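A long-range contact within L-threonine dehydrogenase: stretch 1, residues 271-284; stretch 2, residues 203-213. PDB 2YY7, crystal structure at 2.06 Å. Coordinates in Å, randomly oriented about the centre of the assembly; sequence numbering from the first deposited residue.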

# COMPACT_ATOMS: atom_id res chain seq x y z
N PHE A 271 -4.71 22.37 -9.11
CA PHE A 271 -4.40 21.31 -8.15
C PHE A 271 -3.64 20.14 -8.75
O PHE A 271 -2.89 19.44 -8.05
CB PHE A 271 -5.69 20.83 -7.45
CG PHE A 271 -6.46 19.78 -8.22
CD1 PHE A 271 -6.15 18.43 -8.09
CD2 PHE A 271 -7.50 20.15 -9.06
CE1 PHE A 271 -6.87 17.46 -8.79
CE2 PHE A 271 -8.23 19.19 -9.76
CZ PHE A 271 -7.91 17.84 -9.63
N ARG A 272 -3.81 19.91 -10.05
CA ARG A 272 -3.13 18.81 -10.71
C ARG A 272 -1.61 18.95 -10.75
O ARG A 272 -0.90 17.97 -10.92
CB ARG A 272 -3.71 18.61 -12.11
CG ARG A 272 -5.13 18.06 -12.03
CD ARG A 272 -5.84 18.09 -13.36
NE ARG A 272 -6.26 19.44 -13.74
CZ ARG A 272 -7.11 19.69 -14.72
NH1 ARG A 272 -7.45 20.94 -15.02
NH2 ARG A 272 -7.64 18.68 -15.41
N GLN A 273 -1.12 20.18 -10.57
CA GLN A 273 0.32 20.43 -10.56
C GLN A 273 0.97 19.77 -9.35
O GLN A 273 2.11 19.29 -9.42
CB GLN A 273 0.59 21.94 -10.49
CG GLN A 273 2.08 22.29 -10.50
CD GLN A 273 2.71 22.03 -11.85
OE1 GLN A 273 3.78 21.42 -11.95
NE2 GLN A 273 2.05 22.50 -12.90
N LYS A 274 0.24 19.75 -8.24
CA LYS A 274 0.75 19.16 -7.00
C LYS A 274 0.90 17.65 -7.14
O LYS A 274 1.78 17.04 -6.53
CB LYS A 274 -0.18 19.50 -5.83
CG LYS A 274 -0.21 21.00 -5.51
CD LYS A 274 -1.12 21.34 -4.33
CE LYS A 274 -2.59 21.06 -4.63
NZ LYS A 274 -3.47 21.52 -3.50
N ILE A 275 0.04 17.03 -7.95
CA ILE A 275 0.13 15.59 -8.17
C ILE A 275 1.36 15.33 -9.03
O ILE A 275 2.20 14.49 -8.70
CB ILE A 275 -1.12 15.06 -8.92
CG1 ILE A 275 -2.38 15.30 -8.08
CG2 ILE A 275 -0.94 13.57 -9.21
CD1 ILE A 275 -3.66 14.82 -8.73
N ALA A 276 1.45 16.06 -10.14
CA ALA A 276 2.57 15.92 -11.06
C ALA A 276 3.92 16.12 -10.38
O ALA A 276 4.88 15.39 -10.65
CB ALA A 276 2.42 16.92 -12.21
N ASP A 277 4.02 17.11 -9.50
CA ASP A 277 5.27 17.37 -8.80
C ASP A 277 5.69 16.22 -7.89
O ASP A 277 6.85 16.13 -7.50
CB ASP A 277 5.19 18.66 -7.98
CG ASP A 277 5.09 19.91 -8.86
OD1 ASP A 277 5.62 19.90 -9.99
OD2 ASP A 277 4.49 20.90 -8.41
N SER A 278 4.75 15.33 -7.54
CA SER A 278 5.09 14.20 -6.68
C SER A 278 5.51 12.97 -7.50
O SER A 278 5.85 11.93 -6.93
CB SER A 278 3.92 13.84 -5.77
OG SER A 278 2.93 13.10 -6.47
N TRP A 279 5.48 13.09 -8.83
CA TRP A 279 5.86 11.98 -9.70
C TRP A 279 7.21 12.19 -10.38
O TRP A 279 7.71 13.31 -10.48
CB TRP A 279 4.83 11.77 -10.81
CG TRP A 279 3.46 11.39 -10.36
CD1 TRP A 279 3.08 10.99 -9.11
CD2 TRP A 279 2.29 11.34 -11.18
NE1 TRP A 279 1.74 10.69 -9.10
CE2 TRP A 279 1.23 10.90 -10.36
CE3 TRP A 279 2.03 11.62 -12.53
CZ2 TRP A 279 -0.07 10.73 -10.85
CZ3 TRP A 279 0.74 11.46 -13.01
CH2 TRP A 279 -0.30 11.02 -12.17
N PRO A 280 7.82 11.09 -10.86
CA PRO A 280 9.12 11.11 -11.55
C PRO A 280 9.01 11.83 -12.89
O PRO A 280 7.90 12.09 -13.38
CB PRO A 280 9.44 9.63 -11.74
CG PRO A 280 8.72 8.97 -10.60
CD PRO A 280 7.40 9.70 -10.60
N ALA A 281 10.15 12.14 -13.50
CA ALA A 281 10.17 12.81 -14.79
C ALA A 281 10.35 11.78 -15.91
O ALA A 281 9.77 11.93 -16.99
CB ALA A 281 11.31 13.84 -14.83
N SER A 282 11.15 10.75 -15.64
CA SER A 282 11.41 9.69 -16.62
C SER A 282 11.53 8.34 -15.90
O SER A 282 11.91 8.28 -14.74
CB SER A 282 12.70 9.99 -17.38
OG SER A 282 13.80 10.04 -16.50
N ILE A 283 11.23 7.26 -16.62
CA ILE A 283 11.23 5.91 -16.05
C ILE A 283 12.19 4.91 -16.70
O ILE A 283 12.34 4.89 -17.92
CB ILE A 283 9.79 5.30 -16.15
CG1 ILE A 283 8.79 6.19 -15.40
CG2 ILE A 283 9.78 3.87 -15.61
CD1 ILE A 283 8.96 6.23 -13.91
N ASP A 284 12.84 4.08 -15.88
CA ASP A 284 13.75 3.05 -16.39
C ASP A 284 12.97 1.74 -16.47
O ASP A 284 12.67 1.13 -15.44
CB ASP A 284 14.95 2.87 -15.45
CG ASP A 284 15.89 1.75 -15.91
OD1 ASP A 284 16.92 1.52 -15.23
OD2 ASP A 284 15.61 1.09 -16.93
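Stretch 2 203-213: CFLSSETKMPM

Stretch 2 lies along stretch 1 with both chains advancing in the same sense: Leu205 sits by Gln273, Thr209 by Ala276, Met211 by Ala281 and Pro212 by Ser282. The backbones approach to 5.4 Å between the CA atoms of Gln273 and Leu205, open to 7.5 Å between those of Ala276 and Thr209, and close again to 4.3 Å between those of Ala281 and Met211.

In stretch 2, Phe204 and Leu205 are loop; the chain then folds through a type I turn from Ser206 to Thr209, and straightens into a strand at Met211. Thr209 braces that turn, its OG1 donating to Ser206 O at 2.9 Å beside the backbone bond from Thr209 N to Ser206 O at 3.2 Å. Stretch 1 runs as a short helix through Gln273 and Ala276, takes a type I turn from Ala276 to Trp279, and then runs on extended, except for a kink at Ala281.

At the helical end the fit is flat on flat. Phe204 directs its CA-to-CB bond toward the helix, and the guanidinium of Arg272 lies on one face of its ring, planes 8° apart and centres 3.5 Å apart. Arg272 CD covers the same ring, 3.9 Å from its centroid, so methylene and cation share one aromatic surface. One residue on, Leu205 starts sideways but brings its tip back, CD1 reaching 4.1 Å from Arg272 CB. The end of the Gln273 side chain reaches into the Ser206–Thr209 turn; its amide is probably turned over in the model, so its individual polar pairings are best left open.

The middle hollow belongs to stretch 2, and the Ala276 methyl fills it. Three side chains gather round: Leu205 CD2 lies 4.2 Å from Ala276 CB, Thr209 CG2 3.9 Å and Met211 CE 3.8 Å. Met211 leaves its backbone pointing away, yet its m, t, p rotamer returns the terminal methyl to the interface, where CE also meets Trp279 CE3 at a tight 3.3 Å, obliquely to the ring.

Beyond the turn, backbone packs on backbone. Ala281 CA lies 3.4 Å from Lys210 O in a CA-H...O contact, while Ala281 CB rests 3.8 Å from CD of the Lys210 side chain, t at its first three chi angles. Pro212 then faces stretch 1: its CD is 3.3 Å from Pro280 O and its CG 3.8 Å from Ile283 CG1. Ala281 O comes within 3.2 Å of Pro212 N, but the proline nitrogen carries no hydrogen to give. The rule here is complementary shape: a flat stack, a methyl-lined hollow, and a proline wedge.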

# COMPACT_ATOMS: atom_id res chain seq x y z
N CYS A 203 -2.89 25.44 -20.56
CA CYS A 203 -2.39 24.24 -19.89
C CYS A 203 -2.56 24.26 -18.36
O CYS A 203 -2.28 25.27 -17.72
CB CYS A 203 -0.91 24.07 -20.24
SG CYS A 203 -0.20 22.47 -19.88
N PHE A 204 -2.99 23.14 -17.78
CA PHE A 204 -3.18 23.08 -16.33
C PHE A 204 -1.94 22.63 -15.55
O PHE A 204 -2.02 22.32 -14.36
CB PHE A 204 -4.40 22.22 -15.97
CG PHE A 204 -4.28 20.77 -16.37
CD1 PHE A 204 -3.46 19.90 -15.65
CD2 PHE A 204 -5.04 20.26 -17.42
CE1 PHE A 204 -3.40 18.55 -15.98
CE2 PHE A 204 -4.99 18.91 -17.76
CZ PHE A 204 -4.17 18.05 -17.03
N LEU A 205 -0.80 22.61 -16.23
CA LEU A 205 0.49 22.25 -15.63
C LEU A 205 1.51 23.29 -16.11
O LEU A 205 1.40 23.78 -17.24
CB LEU A 205 0.91 20.85 -16.09
CG LEU A 205 0.92 19.70 -15.07
CD1 LEU A 205 -0.31 19.74 -14.18
CD2 LEU A 205 1.01 18.39 -15.84
N SER A 206 2.49 23.62 -15.27
CA SER A 206 3.51 24.61 -15.64
C SER A 206 4.39 24.09 -16.78
O SER A 206 4.60 22.88 -16.92
CB SER A 206 4.36 24.99 -14.42
OG SER A 206 4.89 23.86 -13.77
N SER A 207 4.92 25.02 -17.57
CA SER A 207 5.72 24.72 -18.75
C SER A 207 6.85 23.70 -18.70
O SER A 207 7.06 22.98 -19.67
CB SER A 207 6.27 26.03 -19.36
OG SER A 207 7.38 26.52 -18.63
N GLU A 208 7.59 23.63 -17.60
CA GLU A 208 8.70 22.69 -17.52
C GLU A 208 8.42 21.42 -16.70
O GLU A 208 9.35 20.78 -16.21
CB GLU A 208 9.94 23.38 -16.95
CG GLU A 208 10.32 24.68 -17.66
CD GLU A 208 10.35 24.55 -19.17
OE1 GLU A 208 11.11 23.69 -19.68
OE2 GLU A 208 9.62 25.29 -19.86
N THR A 209 7.15 21.06 -16.56
CA THR A 209 6.76 19.86 -15.82
C THR A 209 7.04 18.63 -16.67
O THR A 209 6.20 18.20 -17.46
CB THR A 209 5.26 19.91 -15.45
OG1 THR A 209 5.00 21.11 -14.71
CG2 THR A 209 4.86 18.71 -14.62
N LYS A 210 8.24 18.07 -16.52
CA LYS A 210 8.65 16.90 -17.28
C LYS A 210 8.01 15.63 -16.72
O LYS A 210 8.08 15.37 -15.53
CB LYS A 210 10.18 16.78 -17.24
CG LYS A 210 10.76 15.68 -18.11
CD LYS A 210 12.28 15.69 -17.99
CE LYS A 210 12.90 14.53 -18.73
NZ LYS A 210 12.50 14.54 -20.16
N MET A 211 7.38 14.85 -17.60
CA MET A 211 6.71 13.63 -17.17
C MET A 211 6.89 12.48 -18.15
O MET A 211 7.21 12.70 -19.32
CB MET A 211 5.21 13.88 -17.02
CG MET A 211 4.84 15.00 -16.06
SD MET A 211 3.05 15.23 -16.01
CE MET A 211 2.62 14.09 -14.71
N PRO A 212 6.70 11.24 -17.66
CA PRO A 212 6.82 10.03 -18.48
C PRO A 212 5.51 9.89 -19.25
O PRO A 212 4.43 9.89 -18.65
CB PRO A 212 6.98 8.92 -17.45
CG PRO A 212 7.46 9.63 -16.21
CD PRO A 212 6.65 10.89 -16.24
N MET A 213 5.60 9.76 -20.57
CA MET A 213 4.41 9.63 -21.40
C MET A 213 4.55 8.49 -22.40
O MET A 213 5.65 7.98 -22.62
CB MET A 213 4.18 10.94 -22.17
CG MET A 213 3.88 12.15 -21.30
SD MET A 213 2.13 12.29 -20.87
CE MET A 213 2.07 13.99 -20.29